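Local coordinates for peptidoglycan glycosyltransferase (Burkholderia ambifaria, PDB 5UY7), which is a penicillin-binding protein whose modelled part adopts the fold that these proteins share with the serine beta-lactamases, at residues 197-201 with 202-206; 514-517 with 518-522. All coordinates share one frame; numbering follows the deposited sequence.

Interaction 1: 197-201 with 202-206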
# COMPACT_ATOMS: atom_id res chain seq x y z
N LEU A 197 -1.81 22.72 -12.08
CA LEU A 197 -1.71 21.36 -11.59
C LEU A 197 -0.56 21.23 -10.61
O LEU A 197 0.44 21.96 -10.69
CB LEU A 197 -1.51 20.37 -12.74
CG LEU A 197 -2.60 20.22 -13.80
CD1 LEU A 197 -2.42 18.89 -14.52
CD2 LEU A 197 -4.00 20.34 -13.20
N SER A 198 -0.70 20.29 -9.68
CA SER A 198 0.37 19.99 -8.75
C SER A 198 1.44 19.10 -9.36
O SER A 198 2.52 18.97 -8.78
CB SER A 198 -0.19 19.31 -7.50
OG SER A 198 -0.91 18.15 -7.86
N ILE A 199 1.16 18.51 -10.53
CA ILE A 199 2.12 17.64 -11.19
C ILE A 199 3.43 18.38 -11.38
O ILE A 199 3.46 19.50 -11.92
CB ILE A 199 1.57 17.14 -12.53
CG1 ILE A 199 0.23 16.44 -12.36
CG2 ILE A 199 2.59 16.23 -13.22
CD1 ILE A 199 0.33 15.16 -11.60
N ASP A 200 4.52 17.77 -10.93
CA ASP A 200 5.87 18.31 -11.08
C ASP A 200 6.48 17.66 -12.32
O ASP A 200 6.61 16.44 -12.37
CB ASP A 200 6.68 18.00 -9.83
CG ASP A 200 8.11 18.51 -9.89
OD1 ASP A 200 8.81 18.22 -10.88
OD2 ASP A 200 8.54 19.18 -8.93
N SER A 201 6.87 18.48 -13.31
CA SER A 201 7.33 17.93 -14.59
C SER A 201 8.52 16.99 -14.39
O SER A 201 8.66 15.99 -15.12
CB SER A 201 7.72 19.06 -15.54
OG SER A 201 6.61 19.85 -15.91
N LYS A 202 9.40 17.32 -13.45
CA LYS A 202 10.58 16.50 -13.20
C LYS A 202 10.21 15.16 -12.57
O LYS A 202 10.74 14.11 -12.97
CB LYS A 202 11.55 17.27 -12.30
CG LYS A 202 12.85 16.59 -11.99
CD LYS A 202 13.89 17.64 -11.55
CE LYS A 202 13.25 18.79 -10.77
NZ LYS A 202 14.25 19.71 -10.13
N ILE A 203 9.31 15.17 -11.59
CA ILE A 203 8.92 13.90 -10.96
C ILE A 203 8.04 13.09 -11.91
O ILE A 203 8.13 11.86 -11.94
CB ILE A 203 8.22 14.16 -9.61
CG1 ILE A 203 9.19 14.86 -8.66
CG2 ILE A 203 7.75 12.85 -8.99
CD1 ILE A 203 8.60 15.23 -7.30
N GLN A 204 7.20 13.76 -12.70
CA GLN A 204 6.44 13.06 -13.73
C GLN A 204 7.37 12.34 -14.70
O GLN A 204 7.13 11.19 -15.07
CB GLN A 204 5.54 14.06 -14.48
CG GLN A 204 4.67 13.45 -15.58
CD GLN A 204 3.40 12.84 -15.03
OE1 GLN A 204 3.24 12.72 -13.82
NE2 GLN A 204 2.48 12.46 -15.93
N TYR A 205 8.45 13.01 -15.12
CA TYR A 205 9.42 12.35 -16.00
C TYR A 205 10.08 11.17 -15.31
O TYR A 205 10.27 10.11 -15.93
CB TYR A 205 10.47 13.35 -16.48
CG TYR A 205 11.60 12.66 -17.21
CD1 TYR A 205 11.42 12.16 -18.48
CD2 TYR A 205 12.83 12.46 -16.58
CE1 TYR A 205 12.46 11.50 -19.14
CE2 TYR A 205 13.84 11.81 -17.22
CZ TYR A 205 13.66 11.33 -18.49
OH TYR A 205 14.70 10.69 -19.10
N ILE A 206 10.45 11.33 -14.04
CA ILE A 206 11.06 10.23 -13.29
C ILE A 206 10.13 9.03 -13.27
O ILE A 206 10.54 7.89 -13.52
CB ILE A 206 11.42 10.68 -11.86
CG1 ILE A 206 12.66 11.56 -11.89
CG2 ILE A 206 11.62 9.47 -10.96
CD1 ILE A 206 12.90 12.27 -10.58

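Interaction 2: 514-517 with 518-522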
# COMPACT_ATOMS: atom_id res chain seq x y z
N PRO A 514 11.30 -3.10 -7.69
CA PRO A 514 12.35 -2.26 -8.30
C PRO A 514 11.81 -1.00 -8.94
O PRO A 514 12.55 -0.01 -9.01
CB PRO A 514 12.98 -3.19 -9.34
CG PRO A 514 12.74 -4.56 -8.78
CD PRO A 514 11.38 -4.49 -8.19
N VAL A 515 10.56 -1.00 -9.41
CA VAL A 515 9.98 0.23 -9.94
C VAL A 515 9.72 1.22 -8.82
O VAL A 515 10.02 2.42 -8.94
CB VAL A 515 8.68 -0.08 -10.71
CG1 VAL A 515 8.21 1.19 -11.44
CG2 VAL A 515 8.89 -1.22 -11.68
N PHE A 516 9.13 0.76 -7.72
CA PHE A 516 9.00 1.61 -6.54
C PHE A 516 10.35 2.17 -6.13
O PHE A 516 10.50 3.37 -5.88
CB PHE A 516 8.38 0.82 -5.38
CG PHE A 516 8.58 1.49 -4.04
CD1 PHE A 516 7.68 2.45 -3.59
CD2 PHE A 516 9.69 1.20 -3.25
CE1 PHE A 516 7.86 3.09 -2.38
CE2 PHE A 516 9.89 1.84 -2.03
CZ PHE A 516 8.97 2.78 -1.59
N SER A 517 11.36 1.29 -6.05
CA SER A 517 12.67 1.71 -5.57
C SER A 517 13.26 2.79 -6.46
O SER A 517 13.79 3.79 -5.97
CB SER A 517 13.61 0.51 -5.50
OG SER A 517 14.93 0.94 -5.24
N ALA A 518 13.20 2.58 -7.77
CA ALA A 518 13.77 3.54 -8.71
C ALA A 518 13.06 4.89 -8.61
O ALA A 518 13.70 5.94 -8.54
CB ALA A 518 13.70 2.99 -10.13
N ILE A 519 11.73 4.87 -8.59
CA ILE A 519 11.00 6.14 -8.55
C ILE A 519 11.22 6.84 -7.22
O ILE A 519 11.45 8.05 -7.17
CB ILE A 519 9.51 5.91 -8.83
CG1 ILE A 519 9.33 5.45 -10.28
CG2 ILE A 519 8.72 7.19 -8.52
CD1 ILE A 519 7.89 5.05 -10.64
N ALA A 520 11.14 6.09 -6.11
CA ALA A 520 11.34 6.70 -4.80
C ALA A 520 12.74 7.29 -4.67
O ALA A 520 12.91 8.44 -4.23
CB ALA A 520 11.09 5.67 -3.69
N GLY A 521 13.76 6.51 -5.03
CA GLY A 521 15.13 7.00 -4.91
C GLY A 521 15.41 8.18 -5.83
O GLY A 521 16.02 9.17 -5.43
N ASP A 522 14.96 8.08 -7.09
CA ASP A 522 15.18 9.17 -8.03
C ASP A 522 14.50 10.43 -7.54
O ASP A 522 15.03 11.54 -7.72
CB ASP A 522 14.67 8.81 -9.43
CG ASP A 522 15.53 7.78 -10.15
OD1 ASP A 522 16.61 7.41 -9.64
OD2 ASP A 522 15.13 7.36 -11.25

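Interaction 1: 197-201 with 202-206
With chi1 at 179°, the Asp-200 side chain extends away from its own N, and this brings OD1 to the amides of Ile-203 and Lys-202 in the first turn of helix 201-217. The bond from Ile-203 N to Asp-200 OD1 is 3.2 Å long, and the N-H comes from above the carboxylate plane. Lys-202 N is nearer to Asp-200 OD1, at 2.8 Å, but its N-H points poorly and the bond is weak. Asp-200 is thus the N-cap of the helix. Its carboxylate covers amides that have no carbonyl of a preceding turn to bind, and its negative charge probably suits the helix N-terminus. The backbone of Asp-200 starts the helical ladder as well: Gln-204 N reaches Asp-200 O at 2.8 Å, almost straight. One residue on, Tyr-205 N bonds Ser-201 O at 3.0 Å. In the conformer given, Ile-203 CG1 lies 4.0 Å from Asp-200 CG. Gln-204 bends at chi2 (83°), and its side chain runs obliquely to that of Ile-199, whose CG2 lies 3.6 Å from Gln-204 OE1. That oxygen accepts a hydrogen bond from Leu-238 N in edge strand 235-241. The backbone of Asp-200 is hydrogen-bonded to Leu-236 in the same strand.

Interaction 2: 514-517 with 518-522
Ala-518 sits one turn beyond Pro-514, and its CB packs 3.4 Å from Pro-514 O. The same oxygen accepts the hydrogen bond of Ala-518 N at 2.9 Å, with the donor above the carbonyl plane. The small methyl also touches Asn-210 of helix 201-217. Ser-517 contributes through its backbone, while its hydroxyl bonds outside the contact. Its O takes the bond from Gly-521 N at 2.9 Å. Its OG turns away from the backbone N (chi1 171°) and hydrogen-bonds Ala-452 O in a neighbouring loop, which joins helix 509-526 to that loop. Val-515 works on the apolar side. It lies alongside Ile-519, the two side chains pointing the same way, and Val-515 CG1 meets Ile-519 CD1 at 4.0 Å. Ile-519 CG1 also rests against Val-515 O, 3.4 Å away, the oxygen that binds Ile-519 N. Next to this pair, Ala-520 CB lies over one face of the Phe-516 ring, offset toward the rim, with CZ as its nearest ring atom. Val-515, Phe-516 and Ile-519 continue onto strand 492-499, and Ile-519 onto strand 222-229. These i to i+4 contacts belong to helix 509-526, one of the helices packed against the central antiparallel sheet in the penicillin-binding and beta-lactamase fold.

Interactions 1 and 2 lie on different helices, early and late in the modelled chain, yet their centres are only about 15 Å apart. They touch directly. Ile-206 CG2 of 202-206 packs 3.5 Å from Asp-522 CB of 518-522, and the same methyl lies 4.0 Å from Ile-519 O. Asn-210 adds a polar link: its ND2 hydrogen-bonds both Ile-206 O and Asp-522 OD2. Helices 201-217 and 509-526 therefore pack together as well as against strands of the sheet. Neither contact includes Ser-270, Lys-273, Ser-324 or Lys-461, whose motifs are consistent with the active site of this family.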